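Local coordinates for protein acinetobacter secreted protease CpaA (Acinetobacter nosocomialis M2, PDB 6O38) that probably cleaves proteins outside the cell as a zinc metalloprotease of the type II secretion pathway, and forms a complex with its chaperone CpaB, at residues D265-M270 with S282-V287; P299-P304 with D329-V334; L319-Q324 with T341-A346. One frame throughout, in Å; residues are numbered along the deposited sequence.

How the contacts relate
The three contacts lie in the non-catalytic beta region of CpaA, on the same side of the chain's centre. Contact 1 closes before the other two open, whereas contacts 2 and 3 interleave: strand 330-335 of contact 2 comes between strands 318-320 and 341-344 of contact 3. Centres of contacts 1 and 2 are about 13 Å apart, and K286 packs on Q303 where they meet. Contacts 2 and 3, about 11 Å between centres, are joined by probable hydrogen bonds between N300, M301 and Q324. Contacts 1 and 3 stand about 24 Å apart, nearest atoms about 9 Å. Hairpin 266-272/277-288 thus leads through the loop of contact 2 into what is probably the last StcE-type unit, which holds contact 3; the chaperone reaches contact 1 alone.

Contact 1: residues D265-M270 with S282-V287; sequences DQYEFM and SSPTKV
In Y267, CG stands anti to the carbonyl carbon (chi1 -71°), and a chi2 of 78° turns one ring face to P284. P284 CD sits over that face, 3.6 Å from the Y267 ring centroid and 18° off the normal, a CH-pi contact displaced toward the rim in which the two side chains cross at about a right angle. S283 CB approaches CE2 of the Y267 ring obliquely, at 3.8 Å. The neighbouring proline atom, P284 CG, also touches D265 CG at 3.7 Å, while the D265 carboxylate forms a salt bridge with K262.

E268 and S282 form an antiparallel hydrogen-bonded pair. E268 N gives a bond of 3.0 Å to S282 O; the return from S282 N to E268 O, 3.4 Å, is weak. Beyond their touching CB atoms, E268 runs extended to a salt bridge with R235, and S282 OG hydrogen-bonds N124 and D122 of the chaperone CpaB chain. The pair belongs to the hairpin of strands 266-272 and 277-288, flanked by strand 235-240 on the first strand and, past P284, by strand 305-310 on the second.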
loop_
_atom_site.group_PDB
_atom_site.type_symbol
_atom_site.label_atom_id
_atom_site.label_comp_id
_atom_site.label_asym_id
_atom_site.label_seq_id
_atom_site.Cartn_x
_atom_site.Cartn_y
_atom_site.Cartn_z
ATOM N N ASP A 265 0.939 20.381 2.422
ATOM C CA ASP A 265 0.537 19.324 3.336
ATOM C C ASP A 265 -0.867 18.818 3.011
ATOM O O ASP A 265 -1.683 19.507 2.389
ATOM C CB ASP A 265 0.585 19.811 4.785
ATOM C CG ASP A 265 1.997 19.891 5.329
ATOM O OD1 ASP A 265 2.944 19.547 4.589
ATOM O OD2 ASP A 265 2.158 20.292 6.501
ATOM N N GLN A 266 -1.141 17.591 3.448
ATOM C CA GLN A 266 -2.455 16.981 3.289
ATOM C C GLN A 266 -2.753 16.101 4.492
ATOM O O GLN A 266 -1.917 15.284 4.890
ATOM C CB GLN A 266 -2.537 16.166 1.993
ATOM C CG GLN A 266 -3.917 15.597 1.714
ATOM C CD GLN A 266 -4.002 14.881 0.381
ATOM O OE1 GLN A 266 -3.926 15.506 -0.676
ATOM N NE2 GLN A 266 -4.134 13.560 0.424
ATOM N N TYR A 267 -3.945 16.268 5.059
ATOM C CA TYR A 267 -4.432 15.443 6.154
ATOM C C TYR A 267 -5.727 14.765 5.735
ATOM O O TYR A 267 -6.538 15.348 5.010
ATOM C CB TYR A 267 -4.672 16.275 7.420
ATOM C CG TYR A 267 -3.417 16.773 8.102
ATOM C CD1 TYR A 267 -2.727 17.873 7.611
ATOM C CD2 TYR A 267 -2.933 16.152 9.246
ATOM C CE1 TYR A 267 -1.583 18.335 8.236
ATOM C CE2 TYR A 267 -1.791 16.606 9.878
ATOM C CZ TYR A 267 -1.121 17.699 9.369
ATOM O OH TYR A 267 0.018 18.153 9.994
ATOM N N GLU A 268 -5.920 13.533 6.199
ATOM C CA GLU A 268 -7.134 12.778 5.928
ATOM C C GLU A 268 -7.693 12.253 7.241
ATOM O O GLU A 268 -6.951 11.694 8.055
ATOM C CB GLU A 268 -6.869 11.621 4.959
ATOM C CG GLU A 268 -8.116 11.093 4.268
ATOM C CD GLU A 268 -7.804 10.029 3.233
ATOM O OE1 GLU A 268 -8.755 9.410 2.709
ATOM O OE2 GLU A 268 -6.609 9.812 2.942
ATOM N N PHE A 269 -8.996 12.429 7.439
ATOM C CA PHE A 269 -9.665 12.003 8.657
ATOM C C PHE A 269 -10.830 11.094 8.300
ATOM O O PHE A 269 -11.446 11.234 7.241
ATOM C CB PHE A 269 -10.174 13.197 9.480
ATOM C CG PHE A 269 -9.102 14.180 9.853
ATOM C CD1 PHE A 269 -8.707 15.168 8.964
ATOM C CD2 PHE A 269 -8.486 14.115 11.091
ATOM C CE1 PHE A 269 -7.720 16.072 9.306
ATOM C CE2 PHE A 269 -7.499 15.015 11.438
ATOM C CZ PHE A 269 -7.116 15.996 10.544
HETATM N N MSE A 270 -11.124 10.158 9.195
HETATM C CA MSE A 270 -12.217 9.218 8.988
HETATM C C MSE A 270 -13.014 9.040 10.271
HETATM O O MSE A 270 -12.456 8.691 11.312
HETATM C CB MSE A 270 -11.683 7.870 8.507
HETATM C CG MSE A 270 -12.763 6.837 8.242
HETATM SE SE MSE A 270 -12.022 5.062 7.946
HETATM C CE MSE A 270 -11.241 4.766 9.707
ATOM N N SER A 282 -4.153 9.722 7.706
ATOM C CA SER A 282 -3.092 10.175 6.815
ATOM C C SER A 282 -2.621 11.547 7.272
ATOM O O SER A 282 -3.442 12.444 7.488
ATOM C CB SER A 282 -3.577 10.228 5.360
ATOM O OG SER A 282 -2.620 10.846 4.519
ATOM N N SER A 283 -1.308 11.707 7.407
ATOM C CA SER A 283 -0.713 12.949 7.877
ATOM C C SER A 283 0.697 13.058 7.316
ATOM O O SER A 283 1.324 12.034 7.025
ATOM C CB SER A 283 -0.682 13.008 9.411
ATOM O OG SER A 283 -0.032 11.873 9.953
ATOM N N PRO A 284 1.218 14.273 7.155
ATOM C CA PRO A 284 2.547 14.429 6.554
ATOM C C PRO A 284 3.660 13.998 7.497
ATOM O O PRO A 284 3.497 13.921 8.717
ATOM C CB PRO A 284 2.634 15.933 6.259
ATOM C CG PRO A 284 1.226 16.437 6.332
ATOM C CD PRO A 284 0.539 15.566 7.329
ATOM N N THR A 285 4.814 13.713 6.896
ATOM C CA THR A 285 6.030 13.366 7.623
ATOM C C THR A 285 7.171 14.203 7.072
ATOM O O THR A 285 7.490 14.113 5.881
ATOM C CB THR A 285 6.354 11.873 7.495
ATOM O OG1 THR A 285 5.267 11.095 8.013
ATOM C CG2 THR A 285 7.628 11.536 8.260
ATOM N N LYS A 286 7.783 15.016 7.929
ATOM C CA LYS A 286 8.976 15.757 7.546
ATOM C C LYS A 286 10.180 14.825 7.571
ATOM O O LYS A 286 10.438 14.159 8.579
ATOM C CB LYS A 286 9.197 16.944 8.483
ATOM C CG LYS A 286 10.432 17.774 8.165
ATOM C CD LYS A 286 10.543 18.969 9.099
ATOM C CE LYS A 286 11.787 19.794 8.808
ATOM N NZ LYS A 286 11.984 20.022 7.349
ATOM N N VAL A 287 10.912 14.771 6.462
ATOM C CA VAL A 287 12.016 13.834 6.290
ATOM C C VAL A 287 13.288 14.624 6.021
ATOM O O VAL A 287 13.361 15.386 5.049
ATOM C CB VAL A 287 11.745 12.836 5.153
ATOM C CG1 VAL A 287 12.962 11.954 4.922
ATOM C CG2 VAL A 287 10.521 11.991 5.471
#

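Contact 2: residues P299-P304 with D329-V334; sequences PNMTQP and DKVVIV
M301, a selenomethionine, and D329 reach toward each other tip to tip across the contact. The carboxylate oxygen OD2 of D329 lies 3.4 Å from M301 CB and equally close to M301 CG, so an acidic group rests against the start of an apolar chain. Its polar needs are met elsewhere: D329 OD2 accepts a hydrogen bond from the backbone N of Q326 and pairs with T258 OG1. Those bonds would hold the carboxylate in place beside M301.

From CG onward the M301 chain folds back on itself, chi2 of -67° bringing SE and chi3 of -64° bringing CE round. The methyl carbon ends beside the opposing backbone, with M301 CE 3.5 Å from K330 O, and it also touches D329 CB at 3.7 Å. Meanwhile the M301 and V331 side chains cross at a slant, M301 SE lying 4.1 Å from V331 CG2. One bent side chain therefore touches D329, K330 and V331 in turn.

The backbones meet at the other end of the loop. P304 O accepts the hydrogen bond from K330 N at 3.0 Å, with an N-H...O angle of 157° and the donor in the carbonyl plane. The same oxygen receives a CA-H...O contact from D329 CA at 3.4 Å. Both P304 and Q303 point their CB bonds away from the strand: the P304 ring packs on S283, and Q303 packs on K286. Within the loop, T302 OG1 donates a hydrogen bond of 2.6 Å to Q303 OE1 from above the amide carbonyl plane.

The loop links strand 277-288 to strand 305-310. The P304-K330 bond starts the parallel pairing of strand 305-310 with strand 330-335, whose other edge is taken by strand 358-364 through D329 to Y363 and V331 to F361.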
loop_
_atom_site.group_PDB
_atom_site.type_symbol
_atom_site.label_atom_id
_atom_site.label_comp_id
_atom_site.label_asym_id
_atom_site.label_seq_id
_atom_site.Cartn_x
_atom_site.Cartn_y
_atom_site.Cartn_z
ATOM N N PRO A 299 14.298 20.133 14.981
ATOM C CA PRO A 299 13.336 21.238 14.971
ATOM C C PRO A 299 12.053 20.877 15.702
ATOM O O PRO A 299 11.686 19.709 15.844
ATOM C CB PRO A 299 13.077 21.467 13.479
ATOM C CG PRO A 299 13.337 20.137 12.854
ATOM C CD PRO A 299 14.466 19.534 13.645
ATOM N N ASN A 300 11.372 21.918 16.177
ATOM C CA ASN A 300 10.086 21.735 16.833
ATOM C C ASN A 300 9.077 21.146 15.854
ATOM O O ASN A 300 9.061 21.494 14.670
ATOM C CB ASN A 300 9.577 23.065 17.386
ATOM C CG ASN A 300 10.453 23.604 18.500
ATOM O OD1 ASN A 300 11.127 22.846 19.197
ATOM N ND2 ASN A 300 10.450 24.921 18.671
HETATM N N MSE A 301 8.238 20.246 16.356
HETATM C CA MSE A 301 7.290 19.523 15.516
HETATM C C MSE A 301 6.308 20.454 14.810
HETATM O O MSE A 301 5.622 21.254 15.448
HETATM C CB MSE A 301 6.516 18.498 16.348
HETATM C CG MSE A 301 7.391 17.553 17.155
HETATM SE SE MSE A 301 8.449 16.324 16.072
HETATM C CE MSE A 301 7.006 15.299 15.255
ATOM N N THR A 302 6.257 20.348 13.481
ATOM C CA THR A 302 5.248 21.027 12.677
ATOM C C THR A 302 4.351 20.037 11.946
ATOM O O THR A 302 3.631 20.432 11.021
ATOM C CB THR A 302 5.902 21.976 11.668
ATOM O OG1 THR A 302 6.763 21.231 10.796
ATOM C CG2 THR A 302 6.714 23.046 12.384
ATOM N N GLN A 303 4.384 18.763 12.335
ATOM C CA GLN A 303 3.562 17.703 11.765
ATOM C C GLN A 303 3.620 16.503 12.703
ATOM O O GLN A 303 4.476 16.467 13.596
ATOM C CB GLN A 303 4.043 17.335 10.353
ATOM C CG GLN A 303 5.470 16.817 10.269
ATOM C CD GLN A 303 6.506 17.910 10.435
ATOM O OE1 GLN A 303 6.515 18.891 9.691
ATOM N NE2 GLN A 303 7.388 17.745 11.414
ATOM N N PRO A 304 2.730 15.517 12.561
ATOM C CA PRO A 304 2.710 14.412 13.534
ATOM C C PRO A 304 3.981 13.575 13.584
ATOM O O PRO A 304 4.224 12.928 14.611
ATOM C CB PRO A 304 1.509 13.572 13.083
ATOM C CG PRO A 304 0.617 14.544 12.404
ATOM C CD PRO A 304 1.542 15.485 11.688
ATOM N N ASP A 329 3.258 12.914 19.069
ATOM C CA ASP A 329 4.257 13.180 18.044
ATOM C C ASP A 329 5.341 12.111 18.081
ATOM O O ASP A 329 5.724 11.627 19.150
ATOM C CB ASP A 329 4.870 14.568 18.245
ATOM C CG ASP A 329 3.935 15.685 17.823
ATOM O OD1 ASP A 329 2.917 15.392 17.162
ATOM O OD2 ASP A 329 4.215 16.857 18.149
ATOM N N LYS A 330 5.839 11.743 16.903
ATOM C CA LYS A 330 6.791 10.650 16.772
ATOM C C LYS A 330 8.032 11.120 16.030
ATOM O O LYS A 330 7.945 11.919 15.092
ATOM C CB LYS A 330 6.166 9.459 16.036
ATOM C CG LYS A 330 5.048 8.777 16.801
ATOM C CD LYS A 330 4.560 7.537 16.073
ATOM C CE LYS A 330 3.468 6.834 16.860
ATOM N NZ LYS A 330 3.338 5.403 16.467
ATOM N N VAL A 331 9.186 10.613 16.456
ATOM C CA VAL A 331 10.455 10.842 15.779
ATOM C C VAL A 331 11.071 9.485 15.473
ATOM O O VAL A 331 11.274 8.671 16.381
ATOM C CB VAL A 331 11.413 11.700 16.621
ATOM C CG1 VAL A 331 12.786 11.753 15.969
ATOM C CG2 VAL A 331 10.853 13.102 16.795
ATOM N N VAL A 332 11.363 9.243 14.199
ATOM C CA VAL A 332 12.031 8.027 13.750
ATOM C C VAL A 332 13.417 8.410 13.258
ATOM O O VAL A 332 13.561 9.327 12.441
ATOM C CB VAL A 332 11.231 7.315 12.646
ATOM C CG1 VAL A 332 11.976 6.079 12.165
ATOM C CG2 VAL A 332 9.845 6.946 13.150
ATOM N N ILE A 333 14.436 7.723 13.760
ATOM C CA ILE A 333 15.819 8.000 13.399
ATOM C C ILE A 333 16.431 6.731 12.828
ATOM O O ILE A 333 16.369 5.667 13.455
ATOM C CB ILE A 333 16.627 8.511 14.605
ATOM C CG1 ILE A 333 15.964 9.762 15.187
ATOM C CG2 ILE A 333 18.058 8.817 14.195
ATOM C CD1 ILE A 333 16.641 10.300 16.421
ATOM N N VAL A 334 17.009 6.843 11.634
ATOM C CA VAL A 334 17.722 5.746 10.995
ATOM C C VAL A 334 19.171 6.177 10.824
ATOM O O VAL A 334 19.471 7.361 10.630
ATOM C CB VAL A 334 17.091 5.335 9.644
ATOM C CG1 VAL A 334 15.575 5.442 9.709
ATOM C CG2 VAL A 334 17.641 6.166 8.496
#

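Contact 3: residues L319-Q324 with T341-A346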
loop_
_atom_site.group_PDB
_atom_site.type_symbol
_atom_site.label_atom_id
_atom_site.label_comp_id
_atom_site.label_asym_id
_atom_site.label_seq_id
_atom_site.Cartn_x
_atom_site.Cartn_y
_atom_site.Cartn_z
ATOM N N LEU A 319 22.289 14.253 19.017
ATOM C CA LEU A 319 21.029 14.799 18.531
ATOM C C LEU A 319 20.115 15.062 19.714
ATOM O O LEU A 319 19.973 14.211 20.598
ATOM C CB LEU A 319 20.345 13.852 17.539
ATOM C CG LEU A 319 20.990 13.694 16.162
ATOM C CD1 LEU A 319 20.161 12.761 15.294
ATOM C CD2 LEU A 319 21.150 15.049 15.494
ATOM N N GLN A 320 19.494 16.236 19.724
ATOM C CA GLN A 320 18.532 16.614 20.749
ATOM C C GLN A 320 17.132 16.480 20.165
ATOM O O GLN A 320 16.818 17.106 19.147
ATOM C CB GLN A 320 18.783 18.045 21.227
ATOM C CG GLN A 320 17.911 18.493 22.391
ATOM C CD GLN A 320 18.410 17.982 23.730
ATOM O OE1 GLN A 320 19.468 17.357 23.816
ATOM N NE2 GLN A 320 17.650 18.250 24.787
ATOM N N LEU A 321 16.302 15.655 20.802
ATOM C CA LEU A 321 14.929 15.493 20.355
ATOM C C LEU A 321 14.194 16.831 20.454
ATOM O O LEU A 321 14.573 17.692 21.255
ATOM C CB LEU A 321 14.226 14.423 21.188
ATOM C CG LEU A 321 14.707 12.995 20.912
ATOM C CD1 LEU A 321 13.977 11.986 21.783
ATOM C CD2 LEU A 321 14.543 12.649 19.438
ATOM N N PRO A 322 13.157 17.039 19.639
ATOM C CA PRO A 322 12.522 18.363 19.567
ATOM C C PRO A 322 12.112 18.886 20.937
ATOM O O PRO A 322 11.544 18.164 21.758
ATOM C CB PRO A 322 11.304 18.118 18.671
ATOM C CG PRO A 322 11.708 16.978 17.807
ATOM C CD PRO A 322 12.581 16.101 18.659
ATOM N N ALA A 323 12.407 20.166 21.174
ATOM C CA ALA A 323 12.118 20.767 22.470
ATOM C C ALA A 323 10.628 21.003 22.665
ATOM O O ALA A 323 10.131 20.912 23.793
ATOM C CB ALA A 323 12.883 22.080 22.624
ATOM N N GLN A 324 9.900 21.302 21.592
ATOM C CA GLN A 324 8.469 21.555 21.667
ATOM C C GLN A 324 7.739 20.540 20.802
ATOM O O GLN A 324 8.055 20.379 19.619
ATOM C CB GLN A 324 8.135 22.983 21.226
ATOM C CG GLN A 324 8.385 24.006 22.321
ATOM C CD GLN A 324 8.444 25.428 21.802
ATOM O OE1 GLN A 324 7.809 25.767 20.804
ATOM N NE2 GLN A 324 9.252 26.259 22.453
ATOM N N THR A 341 25.561 7.718 17.250
ATOM C CA THR A 341 25.016 9.043 17.504
ATOM C C THR A 341 24.201 8.994 18.785
ATOM O O THR A 341 23.333 8.129 18.938
ATOM C CB THR A 341 24.145 9.526 16.339
ATOM O OG1 THR A 341 24.971 9.777 15.194
ATOM C CG2 THR A 341 23.401 10.800 16.716
ATOM N N TYR A 342 24.481 9.915 19.702
ATOM C CA TYR A 342 23.754 9.970 20.960
ATOM C C TYR A 342 22.469 10.771 20.799
ATOM O O TYR A 342 22.430 11.779 20.088
ATOM C CB TYR A 342 24.629 10.580 22.055
ATOM C CG TYR A 342 25.833 9.736 22.398
ATOM C CD1 TYR A 342 25.706 8.600 23.189
ATOM C CD2 TYR A 342 27.096 10.068 21.928
ATOM C CE1 TYR A 342 26.803 7.821 23.504
ATOM C CE2 TYR A 342 28.201 9.294 22.238
ATOM C CZ TYR A 342 28.047 8.173 23.026
ATOM O OH TYR A 342 29.142 7.400 23.339
ATOM N N ILE A 343 21.412 10.309 21.463
ATOM C CA ILE A 343 20.098 10.937 21.408
ATOM C C ILE A 343 19.737 11.392 22.813
ATOM O O ILE A 343 19.847 10.615 23.769
ATOM C CB ILE A 343 19.029 9.973 20.860
ATOM C CG1 ILE A 343 19.460 9.402 19.508
ATOM C CG2 ILE A 343 17.687 10.679 20.737
ATOM C CD1 ILE A 343 19.652 10.446 18.438
ATOM N N ASN A 344 19.311 12.647 22.939
ATOM C CA ASN A 344 18.992 13.228 24.233
ATOM C C ASN A 344 17.656 13.954 24.167
ATOM O O ASN A 344 17.191 14.355 23.097
ATOM C CB ASN A 344 20.090 14.193 24.704
ATOM C CG ASN A 344 21.418 13.499 24.928
ATOM O OD1 ASN A 344 21.604 12.797 25.923
ATOM N ND2 ASN A 344 22.350 13.690 24.002
ATOM N N ALA A 345 17.046 14.119 25.338
ATOM C CA ALA A 345 15.794 14.844 25.478
ATOM C C ALA A 345 15.839 15.662 26.761
ATOM O O ALA A 345 16.678 15.433 27.635
ATOM C CB ALA A 345 14.585 13.900 25.485
ATOM N N ALA A 346 14.920 16.625 26.862
ATOM C CA ALA A 346 14.905 17.519 28.016
ATOM C C ALA A 346 14.630 16.771 29.314
ATOM O O ALA A 346 15.130 17.167 30.373
ATOM C CB ALA A 346 13.867 18.624 27.811
#
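L319 and I343 lie side by side and point the same way on the tightly packed face of a short parallel pairing. A chi1 of -54° puts I343 CG1 beside its backbone N, and a chi2 of -61° then brings CD1 round toward the neighbouring strand, 3.6 Å from L319 CB. Farther out, L319 CG meets T341 CG2 at 3.8 Å, while the T341 hydroxyl hydrogen-bonds Q316 O. The other branch of the isoleucine serves L321: I343 CG2 touches L321 CG at 3.8 Å, the two side chains crossing at about a right angle, and L321 also reaches A345 CB.

Three backbone hydrogen bonds draw the two segments together, each with the donor nearly in line with the carbonyl. They run from L319 N to Y342 O (2.7 Å), from N344 N to L319 O (2.9 Å) and from L321 N to N344 O (2.8 Å), the last continuing the ladder past the end of strand 318-320.

Q320 and N344 occupy the opposite, polar and partly exposed face, which meets through few atoms. Their side chains cross at about a right angle without an amide-to-amide hydrogen bond: Q320 OE1 comes to N344 CB at 3.3 Å. Q320 NE2 extends over the backbone of A345 and A346, and the contact is loosest at exposed A346.

Strand 341-344 is the middle strand of three, between 318-320 and antiparallel 350-353. The apolar side of the pair, I343 on I333 and L321 on V331, packs against strand 330-335 of another sheet, the layered arrangement expected of an StcE-type beta-sandwich domain.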